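Local coordinates for transcriptional regulatory protein FixJ (Sinorhizobium meliloti, PDB 1DBW) that activates, once switched on by FixL, transcription of the nitrogen-fixation genes nifA and fixK, and is represented here by its magnesium-binding receiver domain, at residues K17-M22 against T109-A114; N26-K31 against E113-A118. The protein carries 2 engineered substitutions. All blocks are in the same frame, centred on the assembly; numbering follows the deposited sequence.

Contact 1 of 2, residues K17-M22 against T109-A114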
ATOM      1  N   LYS A  17      -0.482  -6.282  11.217  1.00 33.01           N
ATOM      2  CA  LYS A  17      -0.936  -5.687  12.478  1.00 35.38           C
ATOM      3  C   LYS A  17       0.059  -4.628  12.966  1.00 33.23           C
ATOM      4  O   LYS A  17      -0.341  -3.533  13.354  1.00 33.02           O
ATOM      5  CB  LYS A  17      -1.133  -6.779  13.541  1.00 39.15           C
ATOM      6  CG  LYS A  17      -2.119  -7.864  13.097  1.00 45.55           C
ATOM      7  CD  LYS A  17      -1.908  -9.201  13.809  1.00 49.94           C
ATOM      8  CE  LYS A  17      -2.629 -10.314  13.049  1.00 53.31           C
ATOM      9  NZ  LYS A  17      -2.459 -11.664  13.662  1.00 56.90           N
ATOM     10  N   SER A  18       1.348  -4.961  12.907  1.00 28.62           N
ATOM     11  CA  SER A  18       2.424  -4.064  13.327  1.00 26.80           C
ATOM     12  C   SER A  18       2.364  -2.706  12.615  1.00 21.31           C
ATOM     13  O   SER A  18       2.346  -1.656  13.263  1.00 19.65           O
ATOM     14  CB  SER A  18       3.774  -4.740  13.067  1.00 30.51           C
ATOM     15  OG  SER A  18       4.844  -3.837  13.264  1.00 39.97           O
ATOM     16  N   LEU A  19       2.306  -2.738  11.285  1.00 17.64           N
ATOM     17  CA  LEU A  19       2.243  -1.512  10.478  1.00 17.07           C
ATOM     18  C   LEU A  19       0.948  -0.763  10.748  1.00 12.94           C
ATOM     19  O   LEU A  19       0.966   0.437  11.017  1.00 15.61           O
ATOM     20  CB  LEU A  19       2.335  -1.806   8.967  1.00 18.15           C
ATOM     21  CG  LEU A  19       2.283  -0.556   8.061  1.00 18.95           C
ATOM     22  CD1 LEU A  19       3.390   0.429   8.478  1.00 17.16           C
ATOM     23  CD2 LEU A  19       2.465  -0.929   6.581  1.00 18.66           C
ATOM     24  N   ALA A  20      -0.167  -1.487  10.706  1.00 14.86           N
ATOM     25  CA  ALA A  20      -1.463  -0.851  10.914  1.00 14.83           C
ATOM     26  C   ALA A  20      -1.566  -0.182  12.266  1.00 19.07           C
ATOM     27  O   ALA A  20      -2.045   0.962  12.366  1.00 16.19           O
ATOM     28  CB  ALA A  20      -2.586  -1.874  10.757  1.00 20.03           C
ATOM     29  N   PHE A  21      -1.159  -0.907  13.309  1.00 16.53           N
ATOM     30  CA  PHE A  21      -1.216  -0.365  14.665  1.00 20.03           C
ATOM     31  C   PHE A  21      -0.315   0.860  14.794  1.00 18.45           C
ATOM     32  O   PHE A  21      -0.691   1.854  15.422  1.00 18.23           O
ATOM     33  CB  PHE A  21      -0.843  -1.426  15.699  1.00 24.95           C
ATOM     34  CG  PHE A  21      -1.876  -2.521  15.851  1.00 32.51           C
ATOM     35  CD1 PHE A  21      -1.794  -3.430  16.907  1.00 36.24           C
ATOM     36  CD2 PHE A  21      -2.956  -2.624  14.966  1.00 35.52           C
ATOM     37  CE1 PHE A  21      -2.775  -4.421  17.084  1.00 38.72           C
ATOM     38  CE2 PHE A  21      -3.939  -3.614  15.138  1.00 39.60           C
ATOM     39  CZ  PHE A  21      -3.845  -4.509  16.201  1.00 37.73           C
ATOM     40  N   MET A  22       0.865   0.801  14.189  1.00 17.80           N
ATOM     41  CA  MET A  22       1.779   1.930  14.239  1.00 15.82           C
ATOM     42  C   MET A  22       1.173   3.155  13.559  1.00 13.02           C
ATOM     43  O   MET A  22       1.245   4.237  14.107  1.00 14.47           O
ATOM     44  CB  MET A  22       3.125   1.580  13.604  1.00 17.24           C
ATOM     45  CG  MET A  22       4.142   2.716  13.653  1.00 19.08           C
ATOM     46  SD  MET A  22       3.943   3.992  12.395  1.00 18.92           S
ATOM     47  CE  MET A  22       4.439   3.042  10.881  1.00 19.44           C
ATOM     48  N   THR A 109       9.132   6.830  10.490  1.00 17.41           N
ATOM     49  CA  THR A 109       9.062   8.159   9.897  1.00 17.37           C
ATOM     50  C   THR A 109       9.098   8.105   8.374  1.00 18.76           C
ATOM     51  O   THR A 109       8.396   8.856   7.717  1.00 17.01           O
ATOM     52  CB  THR A 109      10.193   9.064  10.406  1.00 19.81           C
ATOM     53  OG1 THR A 109      11.444   8.464  10.064  1.00 23.12           O
ATOM     54  CG2 THR A 109      10.100   9.222  11.915  1.00 23.99           C
ATOM     55  N   VAL A 110       9.835   7.141   7.827  1.00 15.63           N
ATOM     56  CA  VAL A 110       9.955   7.007   6.386  1.00 17.40           C
ATOM     57  C   VAL A 110       8.677   6.544   5.686  1.00 15.52           C
ATOM     58  O   VAL A 110       8.322   7.090   4.629  1.00 17.98           O
ATOM     59  CB  VAL A 110      11.125   6.077   5.994  1.00 18.16           C
ATOM     60  CG1 VAL A 110      11.065   5.710   4.522  1.00 21.29           C
ATOM     61  CG2 VAL A 110      12.424   6.789   6.262  1.00 19.52           C
ATOM     62  N   ILE A 111       7.989   5.561   6.261  1.00 15.12           N
ATOM     63  CA  ILE A 111       6.762   5.097   5.638  1.00 12.81           C
ATOM     64  C   ILE A 111       5.691   6.175   5.825  1.00 13.95           C
ATOM     65  O   ILE A 111       4.875   6.395   4.939  1.00 13.10           O
ATOM     66  CB  ILE A 111       6.293   3.739   6.198  1.00 17.18           C
ATOM     67  CG1 ILE A 111       5.125   3.199   5.364  1.00 23.40           C
ATOM     68  CG2 ILE A 111       5.860   3.858   7.638  1.00 17.80           C
ATOM     69  CD1 ILE A 111       5.443   3.025   3.923  1.00 27.73           C
ATOM     70  N   ILE A 112       5.700   6.851   6.965  1.00 12.72           N
ATOM     71  CA  ILE A 112       4.710   7.923   7.189  1.00 14.65           C
ATOM     72  C   ILE A 112       4.888   9.048   6.145  1.00 17.33           C
ATOM     73  O   ILE A 112       3.919   9.553   5.578  1.00 15.69           O
ATOM     74  CB  ILE A 112       4.819   8.468   8.629  1.00 16.43           C
ATOM     75  CG1 ILE A 112       4.277   7.413   9.604  1.00 14.78           C
ATOM     76  CG2 ILE A 112       4.050   9.795   8.787  1.00 21.05           C
ATOM     77  CD1 ILE A 112       4.604   7.683  11.062  1.00 24.19           C
ATOM     78  N   GLU A 113       6.129   9.436   5.868  1.00 16.85           N
ATOM     79  CA  GLU A 113       6.361  10.477   4.871  1.00 21.62           C
ATOM     80  C   GLU A 113       5.898  10.036   3.485  1.00 20.31           C
ATOM     81  O   GLU A 113       5.314  10.833   2.750  1.00 17.79           O
ATOM     82  CB  GLU A 113       7.836  10.885   4.839  1.00 27.36           C
ATOM     83  CG  GLU A 113       8.343  11.414   6.178  1.00 38.75           C
ATOM     84  CD  GLU A 113       8.293  12.927   6.291  1.00 45.89           C
ATOM     85  OE1 GLU A 113       7.340  13.533   5.752  1.00 48.95           O
ATOM     86  OE2 GLU A 113       9.210  13.511   6.929  1.00 49.11           O
ATOM     87  N   ALA A 114       6.157   8.777   3.128  1.00 14.93           N
ATOM     88  CA  ALA A 114       5.730   8.247   1.839  1.00 14.23           C
ATOM     89  C   ALA A 114       4.196   8.275   1.724  1.00 13.72           C
ATOM     90  O   ALA A 114       3.664   8.665   0.687  1.00 12.46           O
ATOM     91  CB  ALA A 114       6.264   6.830   1.645  1.00 18.63           C
TER
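In the doubly wound beta/alpha fold of the FixJ receiver domain, helix 13-25 and helix 108-119 cover the same side of the five-stranded parallel sheet, and Met22, Leu19, Ile111 and Ile112 are where they meet. The two short helical segments run at 69° to each other with axes 11.8 Å apart, a wide spacing that backbones cannot bridge, so side chains make the whole contact, Met22 reaching farthest. Its CG lies anti to the backbone N (chi1 -179°), which sends the chain out toward helix 108-119; bends at chi2 and chi3 then fold the thioether so that sulfur and methyl serve different partners. SD lies 4.0 Å from CD1 of Ile112, the far end of that isoleucine's longer branch. Deeper down, Leu19 is buried and sends CD1 across to CG2 of Ile111, a looser touch at 4.3 Å. Both residues also rest on the sheet below, Leu19 on Ile81 and Ile111 on Ile79 and Ile102, so this part of the interface is roofed by helices and floored by strands. The contact is wholly apolar between the segments. At its tightest point the terminal methyl CE of Met22 sits 3.6 Å from CG2 of Ile111, the same branch methyl that Leu19 touches.

Contact 2 of 2, residues N26-K31 against E113-A118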
ATOM      1  N   ASN A  26      -0.283   6.939  15.158  1.00 13.76           N
ATOM      2  CA  ASN A  26       0.150   8.240  14.659  1.00 15.59           C
ATOM      3  C   ASN A  26      -1.041   9.087  14.168  1.00 12.15           C
ATOM      4  O   ASN A  26      -0.861  10.159  13.621  1.00 17.83           O
ATOM      5  CB  ASN A  26       1.232   8.075  13.589  1.00 16.86           C
ATOM      6  CG  ASN A  26       2.615   7.813  14.208  1.00 20.41           C
ATOM      7  OD1 ASN A  26       3.341   8.755  14.515  1.00 20.62           O
ATOM      8  ND2 ASN A  26       2.964   6.543  14.422  1.00 16.92           N
ATOM      9  N   GLY A  27      -2.240   8.548  14.342  1.00 11.99           N
ATOM     10  CA  GLY A  27      -3.445   9.271  13.966  1.00 10.65           C
ATOM     11  C   GLY A  27      -4.036   9.055  12.590  1.00 12.30           C
ATOM     12  O   GLY A  27      -4.951   9.770  12.182  1.00 14.62           O
ATOM     13  N   PHE A  28      -3.455   8.143  11.816  1.00 11.68           N
ATOM     14  CA  PHE A  28      -3.996   7.902  10.488  1.00  9.17           C
ATOM     15  C   PHE A  28      -5.278   7.094  10.566  1.00  7.40           C
ATOM     16  O   PHE A  28      -5.463   6.354  11.538  1.00 13.08           O
ATOM     17  CB  PHE A  28      -2.983   7.052   9.696  1.00 10.18           C
ATOM     18  CG  PHE A  28      -1.789   7.823   9.228  1.00  9.23           C
ATOM     19  CD1 PHE A  28      -0.637   7.921  10.025  1.00 14.86           C
ATOM     20  CD2 PHE A  28      -1.813   8.454   7.997  1.00 13.11           C
ATOM     21  CE1 PHE A  28       0.461   8.648   9.579  1.00 18.98           C
ATOM     22  CE2 PHE A  28      -0.719   9.185   7.537  1.00 13.35           C
ATOM     23  CZ  PHE A  28       0.424   9.285   8.331  1.00 17.02           C
ATOM     24  N   ALA A  29      -6.181   7.296   9.594  1.00  5.79           N
ATOM     25  CA  ALA A  29      -7.365   6.437   9.507  1.00  8.02           C
ATOM     26  C   ALA A  29      -6.748   5.246   8.776  1.00 10.36           C
ATOM     27  O   ALA A  29      -6.127   5.428   7.730  1.00 10.94           O
ATOM     28  CB  ALA A  29      -8.447   7.084   8.649  1.00  8.99           C
ATOM     29  N   VAL A  30      -7.002   4.043   9.274  1.00  8.81           N
ATOM     30  CA  VAL A  30      -6.368   2.862   8.709  1.00  9.83           C
ATOM     31  C   VAL A  30      -7.369   1.756   8.582  1.00 10.88           C
ATOM     32  O   VAL A  30      -8.193   1.565   9.475  1.00  9.52           O
ATOM     33  CB  VAL A  30      -5.259   2.360   9.681  1.00 11.72           C
ATOM     34  CG1 VAL A  30      -4.701   1.016   9.224  1.00 14.78           C
ATOM     35  CG2 VAL A  30      -4.142   3.378   9.747  1.00 10.60           C
ATOM     36  N   LYS A  31      -7.266   1.032   7.471  1.00 10.21           N
ATOM     37  CA  LYS A  31      -8.133  -0.147   7.276  1.00  7.81           C
ATOM     38  C   LYS A  31      -7.217  -1.269   6.801  1.00 10.67           C
ATOM     39  O   LYS A  31      -6.485  -1.092   5.819  1.00 10.38           O
ATOM     40  CB  LYS A  31      -9.164   0.155   6.215  1.00  6.71           C
ATOM     41  CG  LYS A  31     -10.212  -0.973   6.060  1.00 11.96           C
ATOM     42  CD  LYS A  31     -11.226  -0.625   4.939  1.00 12.00           C
ATOM     43  CE  LYS A  31     -12.180  -1.780   4.664  1.00 14.44           C
ATOM     44  NZ  LYS A  31     -13.280  -1.890   5.687  1.00 16.08           N
ATOM     45  N   GLU A 113       6.129   9.436   5.868  1.00 16.85           N
ATOM     46  CA  GLU A 113       6.361  10.477   4.871  1.00 21.62           C
ATOM     47  C   GLU A 113       5.898  10.036   3.485  1.00 20.31           C
ATOM     48  O   GLU A 113       5.314  10.833   2.750  1.00 17.79           O
ATOM     49  CB  GLU A 113       7.836  10.885   4.839  1.00 27.36           C
ATOM     50  CG  GLU A 113       8.343  11.414   6.178  1.00 38.75           C
ATOM     51  CD  GLU A 113       8.293  12.927   6.291  1.00 45.89           C
ATOM     52  OE1 GLU A 113       7.340  13.533   5.752  1.00 48.95           O
ATOM     53  OE2 GLU A 113       9.210  13.511   6.929  1.00 49.11           O
ATOM     54  N   ALA A 114       6.157   8.777   3.128  1.00 14.93           N
ATOM     55  CA  ALA A 114       5.730   8.247   1.839  1.00 14.23           C
ATOM     56  C   ALA A 114       4.196   8.275   1.724  1.00 13.72           C
ATOM     57  O   ALA A 114       3.664   8.665   0.687  1.00 12.46           O
ATOM     58  CB  ALA A 114       6.264   6.830   1.645  1.00 18.63           C
ATOM     59  N   ILE A 115       3.494   7.853   2.785  1.00 12.33           N
ATOM     60  CA  ILE A 115       2.038   7.854   2.779  1.00 12.19           C
ATOM     61  C   ILE A 115       1.495   9.283   2.645  1.00 12.64           C
ATOM     62  O   ILE A 115       0.563   9.531   1.883  1.00 15.92           O
ATOM     63  CB  ILE A 115       1.457   7.186   4.081  1.00 11.23           C
ATOM     64  CG1 ILE A 115       1.832   5.691   4.113  1.00 15.53           C
ATOM     65  CG2 ILE A 115      -0.065   7.415   4.129  1.00 13.74           C
ATOM     66  CD1 ILE A 115       1.543   4.976   5.456  1.00 17.96           C
ATOM     67  N   GLU A 116       2.106  10.234   3.347  1.00 12.83           N
ATOM     68  CA  GLU A 116       1.672  11.634   3.228  1.00 15.76           C
ATOM     69  C   GLU A 116       1.907  12.148   1.789  1.00 15.13           C
ATOM     70  O   GLU A 116       1.037  12.803   1.203  1.00 16.94           O
ATOM     71  CB  GLU A 116       2.407  12.490   4.263  1.00 19.93           C
ATOM     72  CG  GLU A 116       2.115  12.056   5.694  1.00 21.53           C
ATOM     73  CD  GLU A 116       2.900  12.855   6.726  1.00 30.10           C
ATOM     74  OE1 GLU A 116       2.482  12.871   7.906  1.00 34.51           O
ATOM     75  OE2 GLU A 116       3.937  13.453   6.365  1.00 30.84           O
ATOM     76  N   ARG A 117       3.023  11.749   1.193  1.00 16.19           N
ATOM     77  CA  ARG A 117       3.345  12.145  -0.189  1.00 18.68           C
ATOM     78  C   ARG A 117       2.298  11.566  -1.132  1.00 18.88           C
ATOM     79  O   ARG A 117       1.822  12.251  -2.039  1.00 18.98           O
ATOM     80  CB  ARG A 117       4.710  11.591  -0.602  1.00 22.90           C
ATOM     81  CG  ARG A 117       5.737  12.630  -1.052  1.00 37.40           C
ATOM     82  CD  ARG A 117       6.250  13.488   0.102  1.00 40.77           C
ATOM     83  NE  ARG A 117       5.214  14.370   0.639  1.00 51.47           N
ATOM     84  CZ  ARG A 117       5.018  14.592   1.939  1.00 52.93           C
ATOM     85  NH1 ARG A 117       5.799  13.998   2.840  1.00 50.33           N
ATOM     86  NH2 ARG A 117       4.029  15.394   2.336  1.00 50.92           N
ATOM     87  N   ALA A 118       1.944  10.297  -0.916  1.00 15.12           N
ATOM     88  CA  ALA A 118       0.956   9.652  -1.761  1.00 13.43           C
ATOM     89  C   ALA A 118      -0.431  10.287  -1.588  1.00 13.52           C
ATOM     90  O   ALA A 118      -1.180  10.384  -2.558  1.00 16.63           O
ATOM     91  CB  ALA A 118       0.884   8.142  -1.476  1.00 14.47           C
TER
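Phe28 reaches from the turn after helix 13-25 to helix 108-119, where its CE2 lies 3.9 Å from Ile115 CG2 in plain apolar packing. The methyl comes in obliquely to the ring. With chi1 of -65°, Ile115 turns CG1 away from its own carbonyl carbon and sets CG2 anti to the backbone N, and it is this short branch that touches the ring. Ile115 is buried, and it also packs on Tyr4, Val6 and Leu23; Tyr4 and Val6 touch Phe28 as well, so strand 5-10 and the residue just before it pack against both side chains.

The second kind of contact is with a charged side chain. Glu116 stretches its extended chain across the Phe28 side chain at about a right angle, and both its CG and its OE1 stand 4.2 Å from Phe28 CZ. Ring and carboxylate planes are 39° apart; at these distances the two groups are in loose van der Waals contact, approached obliquely.

Within helix 108-119, Arg117 NH1 makes a weak salt bridge to Glu113 OE1 at 3.3 Å, one turn back, while its NH2 pairs with Glu120.

Backbone geometry supplies the turn itself. Gly27, with phi of 93°, takes the left-handed conformation that ends helix 13-25 in a Schellman motif, and the chain then passes through Phe28 into edge strand 29-33. A glycine-closed helix leading into a parallel strand is a helix-to-strand connection of the doubly wound beta/alpha fold of receiver domains.

Contacts 1 and 2 use neighbouring turns of helix 108-119, with centres 7 Å apart; the partners, helix 13-25 and strand 29-33, follow each other in the chain. Ile112 joins them, its CG2 packing 3.7 Å from Phe28 CZ and its CD1 3.7 Å from Asn26 CG. Ala20 CB and Val30 CG1, 3.9 Å apart, pack helix 13-25 against strand 29-33. Contact 1 lies nearer the magnesium-binding site: the side chain of Leu19 is about 5 Å from that of Asp10 and about 6 Å from that of Asp54, the predicted phosphorylation site, whereas that of Ile115 in contact 2 lies about 11 Å from Asp54. The Phe28 side chain is instead about 3 Å from a bound polyethylene glycol, probably from the crystallisation liquor.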